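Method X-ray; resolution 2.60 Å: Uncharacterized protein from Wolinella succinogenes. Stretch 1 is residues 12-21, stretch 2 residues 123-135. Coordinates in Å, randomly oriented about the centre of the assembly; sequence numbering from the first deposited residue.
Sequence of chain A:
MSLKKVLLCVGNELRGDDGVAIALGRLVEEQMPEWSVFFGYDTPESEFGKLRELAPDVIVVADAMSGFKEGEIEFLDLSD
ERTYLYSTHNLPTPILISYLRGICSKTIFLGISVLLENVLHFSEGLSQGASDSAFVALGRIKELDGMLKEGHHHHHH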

ATOM      1  N   ASN A  12       3.186   8.891  -5.928  1.00 32.51           N
ATOM      2  CA  ASN A  12       3.768   9.605  -7.057  1.00 32.64           C
ATOM      3  C   ASN A  12       5.260   9.776  -6.840  1.00 33.39           C
ATOM      4  O   ASN A  12       5.695  10.521  -5.963  1.00 33.39           O
ATOM      5  CB  ASN A  12       3.106  10.978  -7.172  1.00 33.34           C
ATOM      6  CG  ASN A  12       3.502  11.737  -8.433  1.00 33.91           C
ATOM      7  OD1 ASN A  12       4.603  11.586  -8.964  1.00 33.23           O
ATOM      8  ND2 ASN A  12       2.606  12.593  -8.888  1.00 33.24           N
ATOM      9  N   GLU A  13       6.044   9.087  -7.650  1.00 33.91           N
ATOM     10  CA  GLU A  13       7.483   9.047  -7.469  1.00 33.93           C
ATOM     11  C   GLU A  13       8.161  10.360  -7.788  1.00 34.40           C
ATOM     12  O   GLU A  13       9.329  10.547  -7.460  1.00 34.77           O
ATOM     13  CB  GLU A  13       8.081   7.954  -8.349  1.00 37.34           C
ATOM     14  CG  GLU A  13       7.910   6.547  -7.807  1.00 36.69           C
ATOM     15  CD  GLU A  13       8.547   5.498  -8.712  1.00 42.53           C
ATOM     16  OE1 GLU A  13       8.444   5.618  -9.964  1.00 45.04           O
ATOM     17  OE2 GLU A  13       9.149   4.548  -8.161  1.00 43.15           O
ATOM     18  N   LEU A  14       7.433  11.264  -8.443  1.00 34.16           N
ATOM     19  CA  LEU A  14       7.972  12.570  -8.793  1.00 33.12           C
ATOM     20  C   LEU A  14       7.711  13.619  -7.711  1.00 33.27           C
ATOM     21  O   LEU A  14       8.170  14.739  -7.813  1.00 34.07           O
ATOM     22  CB  LEU A  14       7.409  13.006 -10.131  1.00 35.56           C
ATOM     23  CG  LEU A  14       7.663  12.023 -11.284  1.00 36.06           C
ATOM     24  CD1 LEU A  14       7.078  12.567 -12.580  1.00 35.97           C
ATOM     25  CD2 LEU A  14       9.151  11.732 -11.440  1.00 34.83           C
ATOM     26  N   ARG A  15       7.001  13.216  -6.660  1.00 33.58           N
ATOM     27  CA  ARG A  15       6.723  14.048  -5.494  1.00 32.78           C
ATOM     28  C   ARG A  15       7.451  13.606  -4.212  1.00 32.81           C
ATOM     29  O   ARG A  15       6.854  13.612  -3.141  1.00 32.14           O
ATOM     30  CB  ARG A  15       5.234  14.002  -5.193  1.00 32.17           C
ATOM     31  CG  ARG A  15       4.398  14.659  -6.223  1.00 33.86           C
ATOM     32  CD  ARG A  15       4.729  16.124  -6.318  1.00 33.83           C
ATOM     33  NE  ARG A  15       4.063  16.713  -7.467  1.00 33.69           N
ATOM     34  CZ  ARG A  15       4.607  16.787  -8.676  1.00 35.66           C
ATOM     35  NH1 ARG A  15       5.831  16.317  -8.892  1.00 35.62           N
ATOM     36  NH2 ARG A  15       3.927  17.330  -9.668  1.00 33.57           N
ATOM     37  N   GLY A  16       8.719  13.223  -4.310  1.00 32.30           N
ATOM     38  CA  GLY A  16       9.505  12.870  -3.140  1.00 31.20           C
ATOM     39  C   GLY A  16       9.037  11.662  -2.345  1.00 29.90           C
ATOM     40  O   GLY A  16       8.835  10.578  -2.878  1.00 30.24           O
ATOM     41  N   ASP A  17       8.852  11.866  -1.047  1.00 30.83           N
ATOM     42  CA  ASP A  17       8.474  10.797  -0.122  1.00 30.63           C
ATOM     43  C   ASP A  17       7.068  10.291  -0.379  1.00 29.94           C
ATOM     44  O   ASP A  17       6.571   9.441   0.362  1.00 27.82           O
ATOM     45  CB  ASP A  17       8.558  11.261   1.335  1.00 29.06           C
ATOM     46  CG  ASP A  17       9.976  11.554   1.790  1.00 30.30           C
ATOM     47  OD1 ASP A  17      10.938  11.160   1.097  1.00 29.88           O
ATOM     48  OD2 ASP A  17      10.125  12.179   2.871  1.00 31.76           O
ATOM     49  N   ASP A  18       6.427  10.822  -1.416  1.00 29.91           N
ATOM     50  CA  ASP A  18       5.087  10.378  -1.781  1.00 31.19           C
ATOM     51  C   ASP A  18       5.166   9.119  -2.634  1.00 30.75           C
ATOM     52  O   ASP A  18       4.154   8.502  -2.970  1.00 31.36           O
ATOM     53  CB  ASP A  18       4.307  11.485  -2.486  1.00 31.74           C
ATOM     54  CG  ASP A  18       2.899  11.054  -2.883  1.00 34.72           C
ATOM     55  OD1 ASP A  18       2.095  10.659  -1.995  1.00 34.64           O
ATOM     56  OD2 ASP A  18       2.587  11.137  -4.100  1.00 36.80           O
ATOM     57  N   GLY A  19       6.386   8.729  -2.963  1.00 30.05           N
ATOM     58  CA  GLY A  19       6.591   7.454  -3.609  1.00 31.20           C
ATOM     59  C   GLY A  19       7.012   6.348  -2.657  1.00 31.26           C
ATOM     60  O   GLY A  19       7.409   5.283  -3.115  1.00 33.23           O
ATOM     61  N   VAL A  20       6.929   6.588  -1.349  1.00 28.63           N
ATOM     62  CA  VAL A  20       7.385   5.616  -0.371  1.00 30.15           C
ATOM     63  C   VAL A  20       6.729   4.269  -0.593  1.00 30.68           C
ATOM     64  O   VAL A  20       7.410   3.246  -0.531  1.00 30.37           O
ATOM     65  CB  VAL A  20       7.189   6.084   1.124  1.00 30.44           C
ATOM     66  CG1 VAL A  20       5.709   6.052   1.542  1.00 28.30           C
ATOM     67  CG2 VAL A  20       8.044   5.255   2.063  1.00 26.22           C
ATOM     68  N   ALA A  21       5.418   4.271  -0.855  1.00 29.35           N
ATOM     69  CA  ALA A  21       4.697   3.025  -1.085  1.00 29.75           C
ATOM     70  C   ALA A  21       5.106   2.347  -2.405  1.00 31.70           C
ATOM     71  O   ALA A  21       4.935   1.146  -2.562  1.00 32.20           O
ATOM     72  CB  ALA A  21       3.208   3.242  -1.029  1.00 29.19           C
ATOM     73  N   SER A 123      10.456  16.223  -6.928  1.00 34.29           N
ATOM     74  CA  SER A 123      11.645  15.640  -6.380  1.00 34.90           C
ATOM     75  C   SER A 123      11.583  14.133  -6.545  1.00 35.23           C
ATOM     76  O   SER A 123      10.549  13.514  -6.318  1.00 34.14           O
ATOM     77  CB  SER A 123      11.781  16.031  -4.919  1.00 35.33           C
ATOM     78  OG  SER A 123      12.684  15.175  -4.254  1.00 38.25           O
ATOM     79  N   GLU A 124      12.693  13.553  -6.971  1.00 34.28           N
ATOM     80  CA  GLU A 124      12.737  12.125  -7.194  1.00 36.19           C
ATOM     81  C   GLU A 124      13.604  11.457  -6.151  1.00 36.13           C
ATOM     82  O   GLU A 124      14.796  11.774  -6.019  1.00 37.37           O
ATOM     83  CB  GLU A 124      13.292  11.820  -8.580  1.00 36.92           C
ATOM     84  CG  GLU A 124      12.293  11.947  -9.681  1.00 37.18           C
ATOM     85  CD  GLU A 124      12.943  11.804 -11.034  1.00 40.81           C
ATOM     86  OE1 GLU A 124      13.764  12.689 -11.384  1.00 40.62           O
ATOM     87  OE2 GLU A 124      12.635  10.807 -11.738  1.00 42.46           O
ATOM     88  N   GLY A 125      13.009  10.521  -5.417  1.00 33.80           N
ATOM     89  CA  GLY A 125      13.724   9.821  -4.362  1.00 33.60           C
ATOM     90  C   GLY A 125      13.245  10.124  -2.951  1.00 32.00           C
ATOM     91  O   GLY A 125      12.596  11.142  -2.699  1.00 32.35           O
ATOM     92  N   LEU A 126      13.585   9.223  -2.038  1.00 30.73           N
ATOM     93  CA  LEU A 126      13.118   9.248  -0.662  1.00 30.69           C
ATOM     94  C   LEU A 126      14.103   9.947   0.252  1.00 31.24           C
ATOM     95  O   LEU A 126      15.293  10.015  -0.043  1.00 31.94           O
ATOM     96  CB  LEU A 126      12.918   7.819  -0.166  1.00 30.72           C
ATOM     97  CG  LEU A 126      11.952   6.961  -0.980  1.00 29.59           C
ATOM     98  CD1 LEU A 126      11.671   5.663  -0.260  1.00 27.00           C
ATOM     99  CD2 LEU A 126      10.657   7.736  -1.269  1.00 29.73           C
ATOM    100  N   SER A 127      13.589  10.484   1.355  1.00 31.44           N
ATOM    101  CA  SER A 127      14.418  10.995   2.444  1.00 30.76           C
ATOM    102  C   SER A 127      14.821   9.812   3.308  1.00 32.28           C
ATOM    103  O   SER A 127      14.159   8.777   3.286  1.00 32.13           O
ATOM    104  CB  SER A 127      13.633  11.999   3.279  1.00 28.52           C
ATOM    105  OG  SER A 127      12.511  11.389   3.890  1.00 28.14           O
ATOM    106  N   GLN A 128      15.893   9.953   4.080  1.00 33.49           N
ATOM    107  CA  GLN A 128      16.356   8.834   4.891  1.00 33.05           C
ATOM    108  C   GLN A 128      15.199   8.287   5.714  1.00 33.66           C
ATOM    109  O   GLN A 128      14.965   7.074   5.738  1.00 33.77           O
ATOM    110  CB  GLN A 128      17.543   9.229   5.781  1.00 33.77           C
ATOM    111  CG  GLN A 128      18.165   8.054   6.556  1.00 34.97           C
ATOM    112  CD  GLN A 128      18.762   6.979   5.648  1.00 37.93           C
ATOM    113  OE1 GLN A 128      19.690   7.248   4.889  1.00 39.89           O
ATOM    114  NE2 GLN A 128      18.236   5.755   5.734  1.00 36.91           N
ATOM    115  N   GLY A 129      14.463   9.191   6.361  1.00 31.83           N
ATOM    116  CA  GLY A 129      13.298   8.823   7.150  1.00 30.61           C
ATOM    117  C   GLY A 129      12.271   7.980   6.409  1.00 32.43           C
ATOM    118  O   GLY A 129      11.917   6.882   6.853  1.00 33.14           O
ATOM    119  N   ALA A 130      11.784   8.488   5.276  1.00 32.62           N
ATOM    120  CA  ALA A 130      10.828   7.739   4.459  1.00 32.49           C
ATOM    121  C   ALA A 130      11.405   6.399   3.984  1.00 31.39           C
ATOM    122  O   ALA A 130      10.715   5.392   3.979  1.00 31.31           O
ATOM    123  CB  ALA A 130      10.361   8.574   3.279  1.00 30.83           C
ATOM    124  N   SER A 131      12.668   6.399   3.585  1.00 31.53           N
ATOM    125  CA  SER A 131      13.360   5.158   3.238  1.00 32.60           C
ATOM    126  C   SER A 131      13.319   4.131   4.375  1.00 32.38           C
ATOM    127  O   SER A 131      12.900   2.993   4.181  1.00 32.36           O
ATOM    128  CB  SER A 131      14.804   5.445   2.851  1.00 32.85           C
ATOM    129  OG  SER A 131      15.567   4.253   2.884  1.00 35.73           O
ATOM    130  N   ASP A 132      13.756   4.535   5.559  1.00 32.31           N
ATOM    131  CA  ASP A 132      13.653   3.674   6.729  1.00 32.61           C
ATOM    132  C   ASP A 132      12.225   3.162   6.895  1.00 32.43           C
ATOM    133  O   ASP A 132      12.004   1.966   7.098  1.00 32.19           O
ATOM    134  CB  ASP A 132      14.095   4.421   7.995  1.00 32.75           C
ATOM    135  CG  ASP A 132      15.588   4.758   8.002  1.00 35.03           C
ATOM    136  OD1 ASP A 132      16.350   4.225   7.158  1.00 35.78           O
ATOM    137  OD2 ASP A 132      15.999   5.575   8.854  1.00 36.26           O
ATOM    138  N   SER A 133      11.266   4.082   6.808  1.00 33.23           N
ATOM    139  CA  SER A 133       9.838   3.774   6.920  1.00 31.73           C
ATOM    140  C   SER A 133       9.374   2.662   5.990  1.00 31.72           C
ATOM    141  O   SER A 133       8.531   1.851   6.363  1.00 31.55           O
ATOM    142  CB  SER A 133       9.005   5.019   6.631  1.00 31.84           C
ATOM    143  OG  SER A 133       9.135   5.970   7.666  1.00 33.22           O
ATOM    144  N   ALA A 134       9.900   2.647   4.766  1.00 31.39           N
ATOM    145  CA  ALA A 134       9.541   1.622   3.792  1.00 31.06           C
ATOM    146  C   ALA A 134      10.044   0.242   4.230  1.00 31.97           C
ATOM    147  O   ALA A 134       9.330  -0.747   4.121  1.00 31.98           O
ATOM    148  CB  ALA A 134      10.069   1.981   2.417  1.00 30.00           C
ATOM    149  N   PHE A 135      11.267   0.183   4.741  1.00 32.49           N
ATOM    150  CA  PHE A 135      11.785  -1.061   5.300  1.00 32.70           C
ATOM    151  C   PHE A 135      11.015  -1.533   6.516  1.00 33.02           C
ATOM    152  O   PHE A 135      10.748  -2.724   6.651  1.00 34.80           O
ATOM    153  CB  PHE A 135      13.280  -0.963   5.585  1.00 33.28           C
ATOM    154  CG  PHE A 135      14.117  -1.070   4.346  1.00 34.75           C
ATOM    155  CD1 PHE A 135      14.383  -2.308   3.785  1.00 34.41           C
ATOM    156  CD2 PHE A 135      14.586   0.067   3.712  1.00 34.48           C
ATOM    157  CE1 PHE A 135      15.128  -2.411   2.640  1.00 35.89           C
ATOM    158  CE2 PHE A 135      15.326  -0.030   2.564  1.00 33.89           C
ATOM    159  CZ  PHE A 135      15.602  -1.271   2.028  1.00 35.40           C
TER
HETATM  160  O   HOH W   1      10.286   9.716  -5.061  1.00 32.82           O

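Stretch 2 meets stretch 1 first through its backbone. Ser123 lies beside the turn that runs from Asn12 to Arg15, a type I beta turn closed by Arg15 N to Asn12 O at 3.1 Å. Two hydrogen bonds flank Arg15: Ser123 N donates to Leu14 O at 2.9 Å with an N-H...O angle of 160°, and Gly16 N donates to Ser123 O at 2.7 Å with an angle of 150°. Both ends of one residue are thus paired with the residues before and after Arg15, the pattern of a single beta bridge, with CA of Arg15 and CA of Ser123 5.2 Å apart. Proximity alone is not evidence of bonding here, since Leu14 O and Ser123 O approach to 3.1 Å but are both acceptors.

At Glu124 the contact passes to side chains. The CA-to-CB bond of Leu14 points away from stretch 2, yet its m,t rotamer brings the end of the side chain back, and Leu14 CD2 lies 3.6 Å from Glu124 CG.

Gly125 is joined to stretch 1 through water 1, which accepts from Gly125 N at 2.9 Å and donates to Glu13 O at 2.7 Å and to Gly16 O at 2.8 Å. The carbonyl of Gly125 also receives a CA-H...O contact, Gly16 CA to Gly125 O at 3.6 Å, with 137° at the hydrogen. The phi of 63° at Gly16 by itself favours glycine, as does the phi/psi pair of 112/160 at Gly125, where a CB would be jammed against the preceding carbonyl.

Leu126 extends CD2 to 3.7 Å from Gly16 O and 3.9 Å from Val20 N, while its CD1 is 4.3 Å from Val20 CG2.

Ser127 is held by both carboxylate oxygens of Asp17: Ser127 N donates to Asp17 OD1 at 2.7 Å with an angle of 156°, and Ser127 OG donates to Asp17 OD2, also at 2.7 Å. Ser127 OG also accepts from Ala130 N at 3.3 Å, with an N-H...O angle of 168°, capping the helix that begins at Gln128. One hydroxyl therefore serves the cap and the contact together.

Along the helix, Ala130 and Ala134 both point CB toward stretch 1, as expected for positions four residues apart. Ala130 CB packs 3.4 Å from Asp17 CG and 4.2 Å from Val20 CG2; Ala134 CB lies 3.9 Å from Val20 CG2. Val20 CG2 is also 3.3 Å from Ala130 O, so the valine meets backbone as well as side chains.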